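Local coordinates for glycerophosphodiester phosphodiesterase (PDB 3NO3), which belongs to the glycerophosphoryl diester phosphodiesterase family, is built as a TIM-barrel type domain and holds a magnesium ion in the model, at residues Y177-K180 with V181-H185; G160-S163 with P164-K168; F138-D141 with A142-F146. One frame throughout, in Å; residues are numbered along the deposited sequence. Where two conformers were deposited one is given.

Interaction 1: residues Y177-K180 with V181-H185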
ATOM      1  N   TYR A 177      -0.646  -0.739 -10.451  1.00 19.44           N
ATOM      2  CA  TYR A 177      -1.478   0.017 -11.378  1.00 20.13           C
ATOM      3  C   TYR A 177      -2.930  -0.475 -11.354  1.00 21.13           C
ATOM      4  O   TYR A 177      -3.193  -1.641 -11.049  1.00 20.95           O
ATOM      5  CB  TYR A 177      -0.907  -0.097 -12.782  1.00 20.41           C
ATOM      6  CG  TYR A 177       0.303   0.768 -13.138  1.00 20.67           C
ATOM      7  CD1 TYR A 177       0.908   1.682 -12.230  1.00 18.87           C
ATOM      8  CD2 TYR A 177       0.803   0.737 -14.444  1.00 20.81           C
ATOM      9  CE1 TYR A 177       1.954   2.463 -12.613  1.00 18.95           C
ATOM     10  CE2 TYR A 177       1.858   1.566 -14.837  1.00 20.94           C
ATOM     11  CZ  TYR A 177       2.415   2.431 -13.918  1.00 19.69           C
ATOM     12  OH  TYR A 177       3.416   3.241 -14.294  1.00 19.91           O
ATOM     13  N   HIS A 178      -3.858   0.425 -11.678  1.00 21.80           N
ATOM     14  CA  HIS A 178      -5.284   0.079 -11.759  1.00 22.87           C
ATOM     15  C   HIS A 178      -5.489  -1.029 -12.790  1.00 23.27           C
ATOM     16  O   HIS A 178      -4.821  -1.061 -13.805  1.00 22.73           O
ATOM     17  CB  HIS A 178      -6.131   1.320 -12.092  1.00 23.88           C
ATOM     18  CG  HIS A 178      -7.610   1.086 -12.043  1.00 27.53           C
ATOM     19  ND1 HIS A 178      -8.391   1.089 -13.176  1.00 30.13           N
ATOM     20  CD2 HIS A 178      -8.450   0.854 -11.006  1.00 30.15           C
ATOM     21  CE1 HIS A 178      -9.651   0.861 -12.836  1.00 33.33           C
ATOM     22  NE2 HIS A 178      -9.714   0.729 -11.524  1.00 31.34           N
ATOM     23  N   TYR A 179      -6.389  -1.963 -12.514  1.00 23.57           N
ATOM     24  CA  TYR A 179      -6.574  -3.081 -13.421  1.00 25.96           C
ATOM     25  C   TYR A 179      -6.825  -2.699 -14.886  1.00 27.27           C
ATOM     26  O   TYR A 179      -6.340  -3.388 -15.772  1.00 29.59           O
ATOM     27  CB  TYR A 179      -7.632  -4.082 -12.902  1.00 26.52           C
ATOM     28  CG  TYR A 179      -9.040  -3.576 -12.790  1.00 28.89           C
ATOM     29  CD1 TYR A 179      -9.906  -3.613 -13.874  1.00 33.54           C
ATOM     30  CD2 TYR A 179      -9.549  -3.145 -11.565  1.00 32.20           C
ATOM     31  CE1 TYR A 179     -11.259  -3.183 -13.742  1.00 35.39           C
ATOM     32  CE2 TYR A 179     -10.874  -2.720 -11.434  1.00 32.35           C
ATOM     33  CZ  TYR A 179     -11.711  -2.726 -12.527  1.00 35.49           C
ATOM     34  OH  TYR A 179     -13.006  -2.291 -12.388  1.00 42.47           O
ATOM     35  N   LYS A 180      -7.531  -1.606 -15.137  1.00 28.23           N
ATOM     36  CA  LYS A 180      -7.806  -1.183 -16.522  1.00 30.45           C
ATOM     37  C   LYS A 180      -6.583  -0.751 -17.288  1.00 29.46           C
ATOM     38  O   LYS A 180      -6.518  -0.949 -18.520  1.00 30.05           O
ATOM     39  CB  LYS A 180      -8.876  -0.094 -16.570  1.00 31.80           C
ATOM     40  CG  LYS A 180     -10.238  -0.640 -16.148  1.00 36.83           C
ATOM     41  CD  LYS A 180     -11.375   0.379 -16.307  1.00 42.87           C
ATOM     42  CE  LYS A 180     -12.745  -0.305 -16.281  1.00 46.19           C
ATOM     43  NZ  LYS A 180     -13.580   0.334 -15.254  1.00 49.50           N
ATOM     44  N   VAL A 181      -5.599  -0.207 -16.570  1.00 27.50           N
ATOM     45  CA  VAL A 181      -4.310   0.107 -17.182  1.00 26.43           C
ATOM     46  C   VAL A 181      -3.637  -1.181 -17.689  1.00 27.06           C
ATOM     47  O   VAL A 181      -3.135  -1.205 -18.820  1.00 28.55           O
ATOM     48  CB  VAL A 181      -3.367   0.871 -16.216  1.00 25.07           C
ATOM     49  CG1 VAL A 181      -1.999   1.087 -16.844  1.00 22.08           C
ATOM     50  CG2 VAL A 181      -3.997   2.243 -15.796  1.00 22.88           C
ATOM     51  N   LEU A 182      -3.664  -2.235 -16.880  1.00 26.21           N
ATOM     52  CA  LEU A 182      -3.029  -3.496 -17.260  1.00 27.56           C
ATOM     53  C   LEU A 182      -3.809  -4.211 -18.342  1.00 29.27           C
ATOM     54  O   LEU A 182      -3.197  -4.829 -19.217  1.00 29.62           O
ATOM     55  CB  LEU A 182      -2.771  -4.393 -16.040  1.00 26.86           C
ATOM     56  CG  LEU A 182      -1.836  -3.772 -14.996  1.00 25.09           C
ATOM     57  CD1 LEU A 182      -1.626  -4.711 -13.869  1.00 23.34           C
ATOM     58  CD2 LEU A 182      -0.474  -3.329 -15.592  1.00 23.03           C
ATOM     59  N   GLN A 183      -5.136  -4.077 -18.334  1.00 29.78           N
ATOM     60  CA  GLN A 183      -5.956  -4.532 -19.485  1.00 31.45           C
ATOM     61  C   GLN A 183      -5.651  -3.763 -20.764  1.00 32.10           C
ATOM     62  O   GLN A 183      -5.521  -4.375 -21.822  1.00 32.49           O
ATOM     63  CB  GLN A 183      -7.439  -4.419 -19.186  1.00 31.69           C
ATOM     64  CG  GLN A 183      -7.916  -5.388 -18.114  1.00 32.93           C
ATOM     65  CD  GLN A 183      -9.363  -5.145 -17.678  1.00 34.02           C
ATOM     66  OE1 GLN A 183      -9.830  -4.012 -17.647  1.00 33.62           O
ATOM     67  NE2 GLN A 183     -10.074  -6.223 -17.349  1.00 36.53           N
ATOM     68  N   SER A 184      -5.528  -2.443 -20.668  1.00 32.27           N
ATOM     69  CA  SER A 184      -5.137  -1.589 -21.809  1.00 33.29           C
ATOM     70  C   SER A 184      -3.709  -1.779 -22.317  1.00 32.89           C
ATOM     71  O   SER A 184      -3.464  -1.508 -23.477  1.00 33.27           O
ATOM     72  CB  SER A 184      -5.290  -0.111 -21.460  1.00 33.35           C
ATOM     73  OG  SER A 184      -6.646   0.185 -21.223  1.00 36.49           O
ATOM     74  N   HIS A 185      -2.784  -2.171 -21.440  1.00 32.12           N
ATOM     75  CA  HIS A 185      -1.369  -2.421 -21.770  1.00 32.31           C
ATOM     76  C   HIS A 185      -1.032  -3.854 -21.343  1.00 33.14           C
ATOM     77  O   HIS A 185      -0.323  -4.057 -20.330  1.00 29.92           O
ATOM     78  CB  HIS A 185      -0.450  -1.424 -21.060  1.00 32.07           C
ATOM     79  CG  HIS A 185      -0.629  -0.012 -21.514  1.00 33.63           C
ATOM     80  ND1 HIS A 185      -1.505   0.861 -20.897  1.00 33.42           N
ATOM     81  CD2 HIS A 185      -0.066   0.672 -22.539  1.00 34.41           C
ATOM     82  CE1 HIS A 185      -1.454   2.031 -21.518  1.00 33.84           C
ATOM     83  NE2 HIS A 185      -0.599   1.938 -22.523  1.00 35.02           N
TER
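Tyr177 and Lys180 meet Val181 and Ser184 in a local contact at the point where strand 174-178 runs directly into the short helix 179-184. His178 is the N-cap residue, and the first turn starts loosely. His178 O takes a weak bond from Val181 N at 3.0 Å, bent to 128° at the hydrogen, and another weak one from Leu182 N at 3.5 Å. The regular helical pattern follows with Gln183 N to Tyr179 O at 2.9 Å. Lys180 O is held twice. Ser184 N reaches Lys180 O at 2.8 Å, while Ser184 OG, folded back beside its own backbone N (chi1 -64°), reaches the same oxygen at 2.9 Å from the opposite face of the carbonyl plane. Gln183 runs alongside Tyr179, its amide plane turned 87° from the ring and OE1 lying at the ring edge, 3.8 Å from Tyr179 CD1; its NE2 bonds Glu212 OE2. Val181 CG1 also touches Tyr177 CD2 at 3.7 Å, obliquely to the ring. Tyr179 and Gln183 also rest on Leu209 of helix 207-216, Leu182 packs on Val201 of strand 198-202, and backbone bonds from Tyr177 to Asn200 and Trp202 fasten the strand end to that same strand.

Interaction 2: residues G160-S163 with P164-K168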
ATOM      1  N   GLY A 160      -0.107   5.075 -13.140  1.00 21.37           N
ATOM      2  CA  GLY A 160      -0.562   4.280 -14.267  1.00 22.57           C
ATOM      3  C   GLY A 160      -0.063   4.682 -15.654  1.00 23.79           C
ATOM      4  O   GLY A 160      -0.334   3.951 -16.610  1.00 25.13           O
ATOM      5  N   GLU A 161       0.705   5.769 -15.785  1.00 23.62           N
ATOM      6  CA  GLU A 161       0.993   6.311 -17.130  1.00 23.85           C
ATOM      7  C   GLU A 161       2.390   5.989 -17.653  1.00 24.36           C
ATOM      8  O   GLU A 161       2.648   6.226 -18.797  1.00 24.84           O
ATOM      9  CB  GLU A 161       0.707   7.833 -17.206  1.00 24.41           C
ATOM     10  CG  GLU A 161       1.782   8.795 -16.648  1.00 23.51           C
ATOM     11  CD  GLU A 161       1.866   8.841 -15.125  1.00 22.31           C
ATOM     12  OE1 GLU A 161       1.001   8.255 -14.431  1.00 24.49           O
ATOM     13  OE2 GLU A 161       2.806   9.487 -14.606  1.00 24.57           O
ATOM     14  N   LEU A 162       3.269   5.456 -16.820  1.00 23.37           N
ATOM     15  CA  LEU A 162       4.654   5.205 -17.196  1.00 24.05           C
ATOM     16  C   LEU A 162       4.844   3.718 -17.450  1.00 23.27           C
ATOM     17  O   LEU A 162       4.327   2.891 -16.687  1.00 22.57           O
ATOM     18  CB  LEU A 162       5.587   5.737 -16.090  1.00 22.82           C
ATOM     19  CG  LEU A 162       5.693   7.278 -15.995  1.00 23.43           C
ATOM     20  CD1 LEU A 162       6.662   7.643 -14.907  1.00 21.14           C
ATOM     21  CD2 LEU A 162       6.129   7.933 -17.343  1.00 25.82           C
ATOM     22  N   SER A 163       5.571   3.378 -18.523  1.00 23.76           N
ATOM     23  CA  SER A 163       5.835   1.991 -18.889  1.00 24.19           C
ATOM     24  C   SER A 163       6.833   1.411 -17.895  1.00 24.27           C
ATOM     25  O   SER A 163       7.521   2.169 -17.194  1.00 22.23           O
ATOM     26  CB  SER A 163       6.431   1.922 -20.283  1.00 25.64           C
ATOM     27  OG  SER A 163       7.760   2.440 -20.275  1.00 25.37           O
ATOM     28  N   PRO A 164       6.918   0.067 -17.811  1.00 25.57           N
ATOM     29  CA  PRO A 164       7.935  -0.507 -16.903  1.00 25.49           C
ATOM     30  C   PRO A 164       9.366  -0.041 -17.198  1.00 26.60           C
ATOM     31  O   PRO A 164      10.109   0.262 -16.264  1.00 26.89           O
ATOM     32  CB  PRO A 164       7.781  -2.002 -17.138  1.00 26.37           C
ATOM     33  CG  PRO A 164       6.336  -2.148 -17.441  1.00 27.06           C
ATOM     34  CD  PRO A 164       6.028  -0.983 -18.342  1.00 26.48           C
HETATM   35  N   MSE A 165       9.712   0.061 -18.473  1.00 27.27           N
HETATM   36  CA  MSE A 165      11.005   0.573 -18.867  1.00 28.87           C
HETATM   37  C   MSE A 165      11.242   1.958 -18.303  1.00 27.93           C
HETATM   38  O   MSE A 165      12.307   2.200 -17.725  1.00 27.17           O
HETATM   39  CB  MSE A 165      11.119   0.585 -20.388  1.00 31.07           C
HETATM   40  CG  MSE A 165      12.390   1.207 -20.959  1.00 37.22           C
HETATM   41 SE   MSE A 165      14.041   0.366 -20.292  0.75 49.82          SE
HETATM   42  CE  MSE A 165      13.539  -1.408 -20.907  1.00 24.43           C
ATOM     43  N   GLU A 166      10.251   2.842 -18.429  1.00 26.42           N
ATOM     44  CA  GLU A 166      10.353   4.208 -17.919  1.00 25.41           C
ATOM     45  C   GLU A 166      10.505   4.201 -16.393  1.00 23.79           C
ATOM     46  O   GLU A 166      11.342   4.915 -15.836  1.00 23.08           O
ATOM     47  CB  GLU A 166       9.127   5.050 -18.346  1.00 25.16           C
ATOM     48  CG  GLU A 166       9.120   5.419 -19.847  1.00 28.48           C
ATOM     49  CD  GLU A 166       7.827   6.084 -20.282  1.00 31.06           C
ATOM     50  OE1 GLU A 166       6.739   5.573 -19.931  1.00 28.63           O
ATOM     51  OE2 GLU A 166       7.903   7.131 -20.961  1.00 34.63           O
ATOM     52  N   LEU A 167       9.729   3.354 -15.737  1.00 21.46           N
ATOM     53  CA  LEU A 167       9.846   3.212 -14.288  1.00 21.07           C
ATOM     54  C   LEU A 167      11.212   2.677 -13.833  1.00 20.86           C
ATOM     55  O   LEU A 167      11.814   3.214 -12.875  1.00 20.13           O
ATOM     56  CB  LEU A 167       8.718   2.331 -13.761  1.00 19.77           C
ATOM     57  CG  LEU A 167       7.275   2.853 -13.768  1.00 21.67           C
ATOM     58  CD1 LEU A 167       6.294   1.750 -13.265  1.00 19.13           C
ATOM     59  CD2 LEU A 167       7.168   4.109 -12.887  1.00 18.22           C
ATOM     60  N   LYS A 168      11.727   1.670 -14.534  1.00 22.08           N
ATOM     61  CA  LYS A 168      13.014   1.065 -14.181  0.50 22.77           C
ATOM     62  C   LYS A 168      14.119   2.104 -14.259  1.00 22.89           C
ATOM     63  O   LYS A 168      14.954   2.142 -13.387  1.00 21.97           O
ATOM     64  CB  LYS A 168      13.333  -0.126 -15.094  0.50 23.83           C
ATOM     65  CG  LYS A 168      14.564  -0.949 -14.695  0.50 24.26           C
ATOM     66  CD  LYS A 168      14.437  -1.578 -13.356  0.50 23.82           C
ATOM     67  CE  LYS A 168      15.668  -2.383 -13.062  0.50 25.22           C
ATOM     68  NZ  LYS A 168      15.319  -3.642 -12.395  0.50 26.44           N
TER
HETATM   69  O   HOH W   1       4.501   6.114 -20.972  1.00 44.95           O
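Ser163 and Glu166 exchange bonds across the first turn of helix 164-169, and their side-chain torsions explain how. The Ser163 hydroxyl sits between its own backbone N and carbonyl carbon (chi1 70°), which turns OG toward Glu166 N. Ser163 OG accepts from Glu166 N at 3.1 Å, with an N-H...O angle of 163°. Glu166 answers in the reverse direction. Its chi1 of -72° sets CG beside its own N, on the serine side and within 3.3 Å of Ser163 OG, and the extended chain beyond carries the carboxylate on to Ser163 N. Glu166 OE1 ends 2.9 Å from Ser163 N and receives a nearly straight bond on its anti lone pair, the one facing away from OE2. A water donates to this same OE1 and to Glu161 O, so it joins the helix start to the preceding loop. Leu162 stands across the glutamate at about a right angle, with its CD2 3.6 Å from Glu166 OE1. On its other contact, Leu162 CB meets Leu167 CD2 at 3.9 Å, the two leucines crossing at a slant, while Leu167 N bonds Ser163 O at 2.9 Å. Pro164 and Leu167 turn to Leu175 of strand 174-178. Reciprocal bonding of side chain to backbone N between N-cap and N3 residues is the capping box, here starting a helix that packs on a barrel strand.

Interaction 3: residues F138-D141 with A142-F146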
ATOM      1  N   PHE A 138       0.911   7.609  -5.519  1.00 16.09           N
ATOM      2  CA  PHE A 138       0.567   8.311  -6.754  1.00 17.01           C
ATOM      3  C   PHE A 138       1.484   9.456  -7.092  1.00 16.04           C
ATOM      4  O   PHE A 138       1.462   9.914  -8.239  1.00 16.77           O
ATOM      5  CB  PHE A 138      -0.862   8.899  -6.676  1.00 17.80           C
ATOM      6  CG  PHE A 138      -1.948   7.836  -6.772  1.00 19.00           C
ATOM      7  CD1 PHE A 138      -2.417   7.420  -8.008  1.00 21.18           C
ATOM      8  CD2 PHE A 138      -2.478   7.253  -5.639  1.00 19.10           C
ATOM      9  CE1 PHE A 138      -3.399   6.421  -8.100  1.00 22.10           C
ATOM     10  CE2 PHE A 138      -3.481   6.284  -5.728  1.00 18.40           C
ATOM     11  CZ  PHE A 138      -3.925   5.874  -6.955  1.00 19.89           C
ATOM     12  N   ASN A 139       2.206   9.982  -6.095  1.00 16.48           N
ATOM     13  CA  ASN A 139       2.992  11.182  -6.271  1.00 16.76           C
ATOM     14  C   ASN A 139       4.412  10.882  -6.661  1.00 16.12           C
ATOM     15  O   ASN A 139       5.147  10.210  -5.909  1.00 15.52           O
ATOM     16  CB  ASN A 139       3.008  12.008  -4.964  1.00 16.44           C
ATOM     17  CG  ASN A 139       3.615  13.374  -5.176  1.00 17.74           C
ATOM     18  OD1 ASN A 139       4.840  13.552  -5.059  1.00 16.22           O
ATOM     19  ND2 ASN A 139       2.771  14.346  -5.557  1.00 17.67           N
HETATM   20  N   MSE A 140       4.844  11.445  -7.769  1.00 15.95           N
HETATM   21  CA  MSE A 140       6.177  11.157  -8.287  1.00 16.54           C
HETATM   22  C   MSE A 140       7.288  11.745  -7.437  1.00 15.85           C
HETATM   23  O   MSE A 140       8.321  11.111  -7.282  1.00 16.12           O
HETATM   24  CB  MSE A 140       6.305  11.681  -9.720  1.00 17.30           C
HETATM   25  CG  MSE A 140       7.658  11.412 -10.388  1.00 20.53           C
HETATM   26 SE   MSE A 140       8.267   9.555 -10.333  0.75 19.03          SE
HETATM   27  CE  MSE A 140       7.101   8.913 -11.726  1.00 18.65           C
ATOM     28  N   ASP A 141       7.059  12.926  -6.863  1.00 15.97           N
ATOM     29  CA  ASP A 141       8.069  13.547  -5.960  1.00 15.99           C
ATOM     30  C   ASP A 141       8.279  12.713  -4.696  1.00 15.89           C
ATOM     31  O   ASP A 141       9.436  12.520  -4.273  1.00 15.07           O
ATOM     32  CB  ASP A 141       7.708  15.014  -5.659  1.00 17.19           C
ATOM     33  CG  ASP A 141       7.577  15.852  -6.936  1.00 18.02           C
ATOM     34  OD1 ASP A 141       8.614  16.019  -7.596  1.00 21.02           O
ATOM     35  OD2 ASP A 141       6.468  16.293  -7.279  1.00 21.10           O
ATOM     36  N   ALA A 142       7.196  12.142  -4.145  1.00 14.42           N
ATOM     37  CA  ALA A 142       7.307  11.232  -3.011  1.00 15.25           C
ATOM     38  C   ALA A 142       8.113   9.971  -3.372  1.00 14.95           C
ATOM     39  O   ALA A 142       8.998   9.604  -2.647  1.00 15.32           O
ATOM     40  CB  ALA A 142       5.912  10.817  -2.485  1.00 13.24           C
ATOM     41  N   CYS A 143       7.744   9.322  -4.470  1.00 15.32           N
ATOM     42  CA  CYS A 143       8.430   8.109  -4.959  1.00 14.85           C
ATOM     43  C   CYS A 143       9.925   8.359  -5.168  1.00 15.56           C
ATOM     44  O   CYS A 143      10.731   7.581  -4.734  1.00 14.50           O
ATOM     45  CB  CYS A 143       7.824   7.646  -6.273  1.00 15.50           C
ATOM     46  SG  CYS A 143       6.103   7.013  -6.162  1.00 16.51           S
ATOM     47  N   LYS A 144      10.274   9.466  -5.815  1.00 15.27           N
ATOM     48  CA  LYS A 144      11.692   9.754  -6.081  1.00 17.01           C
ATOM     49  C   LYS A 144      12.497   9.927  -4.785  1.00 16.75           C
ATOM     50  O   LYS A 144      13.647   9.440  -4.672  1.00 16.19           O
ATOM     51  CB  LYS A 144      11.829  10.998  -6.981  1.00 18.15           C
ATOM     52  CG  LYS A 144      11.510  10.775  -8.484  1.00 21.37           C
ATOM     53  CD  LYS A 144      11.561  12.141  -9.231  1.00 24.36           C
ATOM     54  CE  LYS A 144      11.621  11.995 -10.704  1.00 27.73           C
ATOM     55  NZ  LYS A 144      11.559  13.365 -11.315  1.00 31.02           N
ATOM     56  N   GLU A 145      11.887  10.565  -3.788  1.00 16.52           N
ATOM     57  CA  GLU A 145      12.540  10.709  -2.480  1.00 16.42           C
ATOM     58  C   GLU A 145      12.670   9.388  -1.748  1.00 15.41           C
ATOM     59  O   GLU A 145      13.706   9.127  -1.160  1.00 16.05           O
ATOM     60  CB  GLU A 145      11.781  11.741  -1.626  1.00 16.64           C
ATOM     61  CG  GLU A 145      12.523  12.198  -0.358  1.00 19.10           C
ATOM     62  CD  GLU A 145      13.848  12.921  -0.606  1.00 20.22           C
ATOM     63  OE1 GLU A 145      14.295  13.116  -1.762  1.00 22.81           O
ATOM     64  OE2 GLU A 145      14.488  13.289   0.404  1.00 22.87           O
ATOM     65  N   PHE A 146      11.657   8.518  -1.798  1.00 16.13           N
ATOM     66  CA  PHE A 146      11.832   7.164  -1.236  1.00 15.56           C
ATOM     67  C   PHE A 146      12.968   6.366  -1.923  1.00 16.09           C
ATOM     68  O   PHE A 146      13.817   5.753  -1.275  1.00 17.36           O
ATOM     69  CB  PHE A 146      10.535   6.344  -1.345  1.00 15.08           C
ATOM     70  CG  PHE A 146       9.460   6.730  -0.357  1.00 15.62           C
ATOM     71  CD1 PHE A 146       9.700   6.713   1.019  1.00 15.17           C
ATOM     72  CD2 PHE A 146       8.172   6.989  -0.803  1.00 16.33           C
ATOM     73  CE1 PHE A 146       8.683   7.020   1.943  1.00 14.25           C
ATOM     74  CE2 PHE A 146       7.160   7.351   0.099  1.00 14.45           C
ATOM     75  CZ  PHE A 146       7.419   7.346   1.475  1.00 14.22           C
TER
HETATM   76  O   HOH W   2       8.820  14.555 -10.183  1.00 47.97           O
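Asn139 caps helix 140-149 by meeting Ala142 through its side-chain oxygen. Asn139 CG lies opposite its backbone N (chi1 -170°), which brings OD1 to the backbone N-H of Ala142, where it accepts from Ala142 N at 2.9 Å. The donor lies in the amide plane and on a lone pair of OD1, with an N-H...O angle of 154°, as expected for an asparagine N-cap. The other end of the amide is held as well, since Asn139 ND2 bonds Ser106 OG; both ends are engaged, which should restrict rotation of the amide. The main chain continues the pattern with Cys143 N to Asn139 O at 3.1 Å, Lys144 N to Met140 O at 2.9 Å and Glu145 N to Asp141 O at 3.2 Å.

This helix is the connection of a beta-alpha-beta unit, between strand 133-137 and its parallel neighbour 155-157, the repeating element of a TIM barrel. Its inner side, with Ala142 and Phe146, lies on Leu104 of strand 99-104, while Cys143 and Phe146 also reach strand 155-157 at Tyr157 and Val155.

Van der Waals contact is made mainly by Met140 and Lys144. The selenomethionine Met140 bends beyond CG and crosses the extended chain of Lys144 at a slant, so SE comes to 3.9 Å from Lys144 CG and Met140 CG to 4.0 Å from Lys144 CE. Nearer the cap, Asn139 CB and Ala142 CB touch at 4.0 Å.

Asp141 and Lys144 are joined through a water. Asp141 OD1 and Lys144 NZ stand 5.4 Å apart, too far for direct contact, and a single water donates to the carboxylate and accepts from the ammonium group. The same OD1 has a long, weak ion pair with Arg114, and Glu145 turns its carboxylate away to a salt bridge with Arg148.

Overall arrangement
Along the chain the order is interaction 3, interaction 2, interaction 1, in series, with none nested in or crossing another. Each closes only a single turn at the start of a helix: helix 140-149 follows strand 133-137, helix 164-169 follows strand 155-157, and helix 179-184 follows strand 174-178, three consecutive parallel strands of the barrel. The loop of interaction 2 is the hub. Leu162 CD1 packs on Met140 CE of interaction 3 at 3.5 Å, and Leu162 O probably accepts a hydrogen bond from Tyr177 OH of interaction 1 at 2.6 Å. Interactions 1 and 3 do not touch, their nearest atoms being about 7 Å apart, so within this set the link between them runs through Leu162.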